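Local coordinates for MymaA.19257.a.B3 (Mycobacterium marinum, PDB 6Q10), which is of unknown function but is the soluble domain of a probably membrane-anchored, secreted mycobacterial protein and carries a LytR C-terminal family region, at residues G41-D46 and L112-D117; A62-Y67 and Q77-T82. All coordinates share one frame; numbering follows the deposited sequence.

Interactions 1 and 2 both reach the same mixed sheet, with centres about 12 Å apart. Strands 110-114 and 76-80 are neighbours there, and Val113 N meets Gln77 O at 2.8 Å, a probable hydrogen bond. Alternation along strand 110-114 separates the two contacts. Leu114 faces helix 43-54 in interaction 1, while Val113 turns to the other face and packs into interaction 2. Its CG2 lies 3.5 Å from Arg79 CZ, and its CG1 lies 3.6 Å from Asp64 OD2. A second link joins helix 43-54 to the edge strand: Ala44 CB is 3.8 Å from Ala62 O. No active site or ligand is known to involve either contact.

Interaction 1 of 2, residues G41-D46 and L112-D117; sequences GGQAAD and LVLGTD
Gln43 holds CG opposite its backbone N (chi1 -167°) and runs on extended, which carries the side chain from the first turn of helix 43-54 across Leu114. Leu114 turns CG away from its own carbonyl carbon, to the side of the backbone N (chi1 -52°), and this brings CD1 up to the helix. The two side chains cross at a slant. The nearest approach is between Gln43 CG and Leu114 CD1, at 3.7 Å. Gln43 CD follows at 4.1 Å from the same Leu114 CD1. The methyl also reaches the helix backbone: Leu114 CD1 is 3.8 Å from Gln43 O and 3.9 Å from Ala44 CA. The leucine therefore packs against the aliphatic part of the glutamine and the start of the helix. The contact is small, buried and made by van der Waals packing. Strand 110-114 runs parallel to strand 32-36 beside it, and helix 43-54 connects strand 32-36 to the parallel strand 60-63 in a beta-alpha-beta crossover. The contact thus joins the crossover helix to the strand on the far side of 32-36 from 60-63, within the LytR C-terminal family region. Gly42 is the N-cap of the helix, and the first turn closes through Asp46 N to Gly42 O at 3.0 Å. The amide of Gln43 has polar partners beyond the contact. OE1 is hydrogen-bonded to Ser38 OG and NE2 to Phe118 O, so each end of this amide has a partner, which helps fix its flip. These bonds also tie the helix start to the loops after strands 32-36 and 110-114. Val47, one turn further along the helix, touches both Leu112 and Leu114. Val34 of the neighbouring strand touches both Ala44 and Leu114.

Interaction 2 of 2, residues A62-Y67 and Q77-T82; sequences ANDPVY and QIRFGT
Asp64 OD1 is gripped by Arg79 NH1 across the contact and by the backbone N of Val66 in its own loop. The two donors come from opposite faces of the carboxylate. The salt bridge from Arg79 NH1 to Asp64 OD1 is 2.9 Å long and fairly straight, at 164°. The other oxygen is held in the same way: Asp64 OD2 takes Arg79 NH2 at 3.0 Å from one face and Tyr67 N at 3.1 Å from the other. Arg79 thus meets the carboxylate end-on, with one nitrogen to each oxygen. Both arginine nitrogens stand above the carboxylate plane, and the guanidinium is turned 54° against it. The four bonds fix the buried carboxylate and would probably stabilise its ionised form. Arg79 is extended from CG to NE, which carries the guanidinium from strand 76-80 to the loop. Gln77 backs the salt bridge: its OE1 accepts from Arg79 NE and NH2, each at 2.9 Å and in the guanidinium plane, and helps fix the rotation of Arg79. The rest of its amide serves Tyr67: Gln77 NE2 donates to Tyr67 OH at 3.1 Å, in a more bent bond. The tyrosine ring does not stack on the guanidinium. Arg79 NH2 lies at the ring edge, 3.3 Å from Tyr67 CD2, and the two planes are 28° apart. Val66 CG2 makes van der Waals contact with Arg79 NH1 at 3.4 Å. Leu10 lies against both Tyr67 and Gln77. The salt bridge joins the loop after edge strand 60-63 to strand 76-80, and Val113 of strand 110-114 packs against both of its partners. At the loop end, Asp64 OD1 with Val66 N forms an Asx turn, and OD2 with Tyr67 N completes an Asx motif.

Interaction 1 of 2, residues G41-D46 and L112-D117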
ATOM      1  N   GLY A  41      19.103  -4.401  -0.899  1.00 33.33           N
ATOM      2  CA  GLY A  41      18.972  -5.319  -2.017  1.00 30.73           C
ATOM      3  C   GLY A  41      17.901  -6.364  -1.760  1.00 31.01           C
ATOM      4  O   GLY A  41      17.765  -6.890  -0.651  1.00 31.54           O
ATOM      5  N   GLY A  42      17.118  -6.644  -2.796  1.00 28.44           N
ATOM      6  CA  GLY A  42      16.073  -7.642  -2.728  1.00 27.99           C
ATOM      7  C   GLY A  42      14.856  -7.252  -1.918  1.00 31.07           C
ATOM      8  O   GLY A  42      13.913  -8.051  -1.825  1.00 32.24           O
ATOM      9  N   GLN A  43      14.805  -6.042  -1.355  1.00 24.27           N
ATOM     10  CA  GLN A  43      13.683  -5.733  -0.474  1.00 24.65           C
ATOM     11  C   GLN A  43      12.358  -5.664  -1.222  1.00 25.22           C
ATOM     12  O   GLN A  43      11.322  -6.073  -0.681  1.00 25.62           O
ATOM     13  CB  GLN A  43      13.904  -4.434   0.277  1.00 29.23           C
ATOM     14  CG  GLN A  43      12.898  -4.310   1.404  1.00 33.51           C
ATOM     15  CD  GLN A  43      13.160  -3.118   2.272  1.00 39.73           C
ATOM     16  OE1 GLN A  43      13.662  -2.097   1.801  1.00 42.84           O
ATOM     17  NE2 GLN A  43      12.814  -3.230   3.547  1.00 37.59           N
ATOM     18  N   ALA A  44      12.341  -5.119  -2.437  1.00 21.72           N
ATOM     19  CA  ALA A  44      11.070  -5.080  -3.156  1.00 21.71           C
ATOM     20  C   ALA A  44      10.568  -6.483  -3.459  1.00 24.09           C
ATOM     21  O   ALA A  44       9.365  -6.739  -3.351  1.00 25.36           O
ATOM     22  CB  ALA A  44      11.168  -4.254  -4.443  1.00 23.57           C
ATOM     23  N   ALA A  45      11.460  -7.398  -3.831  1.00 26.90           N
ATOM     24  CA  ALA A  45      11.038  -8.770  -4.085  1.00 25.86           C
ATOM     25  C   ALA A  45      10.508  -9.423  -2.813  1.00 26.58           C
ATOM     26  O   ALA A  45       9.525 -10.175  -2.862  1.00 29.71           O
ATOM     27  CB  ALA A  45      12.201  -9.583  -4.666  1.00 26.46           C
ATOM     28  N   ASP A  46      11.168  -9.171  -1.675  1.00 26.87           N
ATOM     29  CA  ASP A  46      10.714  -9.735  -0.404  1.00 26.71           C
ATOM     30  C   ASP A  46       9.318  -9.242  -0.073  1.00 23.91           C
ATOM     31  O   ASP A  46       8.447 -10.033   0.322  1.00 29.93           O
ATOM     32  CB  ASP A  46      11.672  -9.365   0.729  1.00 28.99           C
ATOM     33  CG  ASP A  46      13.025  -9.999   0.578  1.00 41.96           C
ATOM     34  OD1 ASP A  46      13.109 -11.050  -0.094  1.00 47.54           O
ATOM     35  OD2 ASP A  46      13.993  -9.446   1.143  1.00 46.69           O
ATOM     36  N   LEU A 112       3.750   0.591  -4.477  1.00 18.74           N
ATOM     37  CA  LEU A 112       4.213   0.655  -3.095  1.00 16.50           C
ATOM     38  C   LEU A 112       5.716   0.879  -3.162  1.00 16.85           C
ATOM     39  O   LEU A 112       6.454   0.018  -3.651  1.00 19.51           O
ATOM     40  CB  LEU A 112       3.884  -0.629  -2.337  1.00 18.01           C
ATOM     41  CG  LEU A 112       4.545  -0.713  -0.967  1.00 16.98           C
ATOM     42  CD1 LEU A 112       4.101   0.434  -0.035  1.00 19.31           C
ATOM     43  CD2 LEU A 112       4.192  -2.093  -0.376  1.00 20.60           C
ATOM     44  N   VAL A 113       6.160   2.077  -2.762  1.00 17.87           N
ATOM     45  CA  VAL A 113       7.548   2.491  -2.884  1.00 19.16           C
ATOM     46  C   VAL A 113       8.198   2.377  -1.516  1.00 19.32           C
ATOM     47  O   VAL A 113       7.762   3.037  -0.566  1.00 22.63           O
ATOM     48  CB  VAL A 113       7.650   3.926  -3.415  1.00 20.35           C
ATOM     49  CG1 VAL A 113       9.129   4.255  -3.729  1.00 22.59           C
ATOM     50  CG2 VAL A 113       6.783   4.057  -4.671  1.00 23.34           C
ATOM     51  N   LEU A 114       9.208   1.527  -1.403  1.00 18.45           N
ATOM     52  CA  LEU A 114       9.863   1.270  -0.122  1.00 18.37           C
ATOM     53  C   LEU A 114      10.953   2.301   0.083  1.00 19.59           C
ATOM     54  O   LEU A 114      11.887   2.387  -0.716  1.00 22.08           O
ATOM     55  CB  LEU A 114      10.477  -0.124  -0.092  1.00 22.41           C
ATOM     56  CG  LEU A 114       9.426  -1.169  -0.488  1.00 21.54           C
ATOM     57  CD1 LEU A 114      10.130  -2.526  -0.381  1.00 22.02           C
ATOM     58  CD2 LEU A 114       8.173  -1.114   0.367  1.00 22.46           C
ATOM     59  N   GLY A 115      10.854   3.060   1.177  1.00 21.30           N
ATOM     60  CA  GLY A 115      11.910   3.967   1.545  1.00 24.71           C
ATOM     61  C   GLY A 115      12.955   3.309   2.441  1.00 21.94           C
ATOM     62  O   GLY A 115      12.862   2.141   2.824  1.00 24.29           O
ATOM     63  N   THR A 116      13.981   4.099   2.763  1.00 22.35           N
ATOM     64  CA  THR A 116      15.120   3.573   3.520  1.00 27.56           C
ATOM     65  C   THR A 116      14.693   3.014   4.862  1.00 28.35           C
ATOM     66  O   THR A 116      15.362   2.128   5.408  1.00 32.49           O
ATOM     67  CB  THR A 116      16.171   4.658   3.746  1.00 32.59           C
ATOM     68  OG1 THR A 116      15.576   5.753   4.461  1.00 29.96           O
ATOM     69  CG2 THR A 116      16.726   5.144   2.432  1.00 30.71           C
ATOM     70  N   ASP A 117      13.589   3.520   5.407  1.00 26.45           N
ATOM     71  CA  ASP A 117      13.152   3.170   6.749  1.00 31.72           C
ATOM     72  C   ASP A 117      12.183   1.998   6.791  1.00 31.01           C
ATOM     73  O   ASP A 117      11.865   1.518   7.886  1.00 33.79           O
ATOM     74  CB  ASP A 117      12.478   4.365   7.394  1.00 30.58           C
ATOM     75  CG  ASP A 117      13.370   5.590   7.431  1.00 34.14           C
ATOM     76  OD1 ASP A 117      14.597   5.487   7.158  1.00 38.17           O
ATOM     77  OD2 ASP A 117      12.849   6.674   7.747  1.00 34.51           O
TER

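Interaction 2 of 2, residues A62-Y67 and Q77-T82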
ATOM      1  N   ALA A  62      10.576  -4.096  -8.556  1.00 21.63           N
ATOM      2  CA  ALA A  62      11.595  -3.448  -9.379  1.00 23.05           C
ATOM      3  C   ALA A  62      12.212  -2.293  -8.601  1.00 22.75           C
ATOM      4  O   ALA A  62      11.905  -2.068  -7.427  1.00 22.48           O
ATOM      5  CB  ALA A  62      10.990  -2.953 -10.690  1.00 31.43           C
ATOM      6  N   ASN A  63      13.087  -1.544  -9.266  1.00 24.27           N
ATOM      7  CA  ASN A  63      13.633  -0.330  -8.666  1.00 23.63           C
ATOM      8  C   ASN A  63      12.739   0.873  -8.974  1.00 26.16           C
ATOM      9  O   ASN A  63      12.106   0.956 -10.027  1.00 23.98           O
ATOM     10  CB  ASN A  63      15.041  -0.053  -9.179  1.00 24.06           C
ATOM     11  CG  ASN A  63      16.105  -0.967  -8.556  1.00 27.53           C
ATOM     12  OD1 ASN A  63      15.848  -1.647  -7.580  1.00 27.10           O
ATOM     13  ND2 ASN A  63      17.323  -0.946  -9.123  1.00 33.14           N
ATOM     14  N   ASP A  64      12.692   1.824  -8.046  1.00 26.95           N
ATOM     15  CA  ASP A  64      11.920   3.049  -8.283  1.00 21.42           C
ATOM     16  C   ASP A  64      12.683   4.026  -9.177  1.00 26.22           C
ATOM     17  O   ASP A  64      13.786   4.447  -8.814  1.00 29.66           O
ATOM     18  CB  ASP A  64      11.614   3.741  -6.961  1.00 23.35           C
ATOM     19  CG  ASP A  64      10.906   5.059  -7.160  1.00 29.50           C
ATOM     20  OD1 ASP A  64      10.207   5.204  -8.184  1.00 25.80           O
ATOM     21  OD2 ASP A  64      11.052   5.948  -6.295  1.00 29.31           O
ATOM     22  N   PRO A  65      12.144   4.414 -10.342  1.00 29.80           N
ATOM     23  CA  PRO A  65      12.858   5.393 -11.173  1.00 35.56           C
ATOM     24  C   PRO A  65      12.788   6.821 -10.656  1.00 32.71           C
ATOM     25  O   PRO A  65      13.642   7.636 -11.057  1.00 37.50           O
ATOM     26  CB  PRO A  65      12.177   5.260 -12.545  1.00 37.34           C
ATOM     27  CG  PRO A  65      10.841   4.702 -12.281  1.00 37.98           C
ATOM     28  CD  PRO A  65      10.892   3.937 -10.961  1.00 34.34           C
ATOM     29  N   VAL A  66      11.823   7.150  -9.790  1.00 28.57           N
ATOM     30  CA  VAL A  66      11.686   8.530  -9.334  1.00 31.97           C
ATOM     31  C   VAL A  66      12.829   8.885  -8.394  1.00 31.11           C
ATOM     32  O   VAL A  66      13.557   9.867  -8.605  1.00 38.97           O
ATOM     33  CB  VAL A  66      10.319   8.757  -8.667  1.00 29.08           C
ATOM     34  CG1 VAL A  66      10.241  10.194  -8.137  1.00 30.01           C
ATOM     35  CG2 VAL A  66       9.197   8.491  -9.651  1.00 31.59           C
ATOM     36  N   TYR A  67      13.019   8.081  -7.358  1.00 29.04           N
ATOM     37  CA  TYR A  67      14.117   8.264  -6.406  1.00 30.65           C
ATOM     38  C   TYR A  67      15.326   7.403  -6.779  1.00 33.66           C
ATOM     39  O   TYR A  67      15.930   6.744  -5.939  1.00 47.32           O
ATOM     40  CB  TYR A  67      13.638   7.960  -4.988  1.00 32.03           C
ATOM     41  CG  TYR A  67      12.629   8.968  -4.469  1.00 30.87           C
ATOM     42  CD1 TYR A  67      13.042  10.095  -3.751  1.00 37.69           C
ATOM     43  CD2 TYR A  67      11.286   8.820  -4.727  1.00 31.20           C
ATOM     44  CE1 TYR A  67      12.122  11.026  -3.291  1.00 33.36           C
ATOM     45  CE2 TYR A  67      10.356   9.738  -4.269  1.00 29.88           C
ATOM     46  CZ  TYR A  67      10.779  10.846  -3.568  1.00 31.96           C
ATOM     47  OH  TYR A  67       9.837  11.752  -3.118  1.00 36.03           O
ATOM     48  N   GLN A  77       6.135   5.353   0.046  1.00 19.00           N
ATOM     49  CA  GLN A  77       5.017   6.049  -0.586  1.00 18.53           C
ATOM     50  C   GLN A  77       4.085   5.029  -1.201  1.00 20.70           C
ATOM     51  O   GLN A  77       4.506   3.928  -1.555  1.00 20.80           O
ATOM     52  CB  GLN A  77       5.475   7.005  -1.711  1.00 19.19           C
ATOM     53  CG  GLN A  77       6.404   8.050  -1.216  1.00 23.64           C
ATOM     54  CD  GLN A  77       6.994   8.887  -2.326  1.00 23.68           C
ATOM     55  OE1 GLN A  77       7.042   8.474  -3.494  1.00 23.86           O
ATOM     56  NE2 GLN A  77       7.458  10.085  -1.957  1.00 26.13           N
ATOM     57  N   ILE A  78       2.813   5.391  -1.324  1.00 16.21           N
ATOM     58  CA  ILE A  78       1.878   4.639  -2.151  1.00 16.32           C
ATOM     59  C   ILE A  78       1.393   5.587  -3.233  1.00 17.85           C
ATOM     60  O   ILE A  78       0.844   6.651  -2.922  1.00 19.70           O
ATOM     61  CB  ILE A  78       0.708   4.077  -1.338  1.00 15.82           C
ATOM     62  CG1 ILE A  78       1.232   3.145  -0.248  1.00 18.69           C
ATOM     63  CG2 ILE A  78      -0.258   3.290  -2.255  1.00 20.19           C
ATOM     64  CD1 ILE A  78       0.142   2.712   0.755  1.00 19.92           C
ATOM     65  N   ARG A  79       1.663   5.240  -4.491  1.00 16.43           N
ATOM     66  CA  ARG A  79       1.365   6.105  -5.633  1.00 16.25           C
ATOM     67  C   ARG A  79       0.277   5.448  -6.472  1.00 18.94           C
ATOM     68  O   ARG A  79       0.345   4.244  -6.754  1.00 20.45           O
ATOM     69  CB  ARG A  79       2.603   6.345  -6.486  1.00 20.67           C
ATOM     70  CG  ARG A  79       3.826   6.884  -5.754  1.00 22.18           C
ATOM     71  CD  ARG A  79       4.986   6.936  -6.731  1.00 21.00           C
ATOM     72  NE  ARG A  79       6.220   7.307  -6.035  1.00 22.96           N
ATOM     73  CZ  ARG A  79       7.437   6.999  -6.453  1.00 22.97           C
ATOM     74  NH1 ARG A  79       7.605   6.313  -7.581  1.00 22.68           N
ATOM     75  NH2 ARG A  79       8.503   7.374  -5.736  1.00 23.54           N
ATOM     76  N   PHE A  80      -0.722   6.230  -6.869  1.00 17.79           N
ATOM     77  CA  PHE A  80      -1.895   5.654  -7.529  1.00 18.11           C
ATOM     78  C   PHE A  80      -2.619   6.754  -8.280  1.00 22.01           C
ATOM     79  O   PHE A  80      -2.372   7.945  -8.078  1.00 23.14           O
ATOM     80  CB  PHE A  80      -2.847   5.016  -6.505  1.00 17.97           C
ATOM     81  CG  PHE A  80      -3.260   5.965  -5.421  1.00 19.70           C
ATOM     82  CD1 PHE A  80      -4.457   6.650  -5.491  1.00 22.43           C
ATOM     83  CD2 PHE A  80      -2.442   6.172  -4.323  1.00 18.80           C
ATOM     84  CE1 PHE A  80      -4.828   7.532  -4.494  1.00 24.16           C
ATOM     85  CE2 PHE A  80      -2.815   7.052  -3.317  1.00 24.14           C
ATOM     86  CZ  PHE A  80      -4.005   7.739  -3.415  1.00 21.72           C
ATOM     87  N   GLY A  81      -3.528   6.338  -9.154  1.00 22.50           N
ATOM     88  CA  GLY A  81      -4.492   7.233  -9.747  1.00 25.53           C
ATOM     89  C   GLY A  81      -5.867   6.972  -9.149  1.00 24.41           C
ATOM     90  O   GLY A  81      -6.078   6.015  -8.412  1.00 22.37           O
ATOM     91  N   THR A  82      -6.830   7.795  -9.567  1.00 28.48           N
ATOM     92  CA  THR A  82      -8.148   7.696  -8.962  1.00 29.28           C
ATOM     93  C   THR A  82      -8.741   6.300  -9.136  1.00 27.39           C
ATOM     94  O   THR A  82      -9.373   5.768  -8.209  1.00 30.81           O
ATOM     95  CB  THR A  82      -9.054   8.766  -9.549  1.00 38.13           C
ATOM     96  OG1 THR A  82      -8.491  10.052  -9.250  1.00 35.66           O
ATOM     97  CG2 THR A  82     -10.441   8.661  -8.933  1.00 35.65           C
TER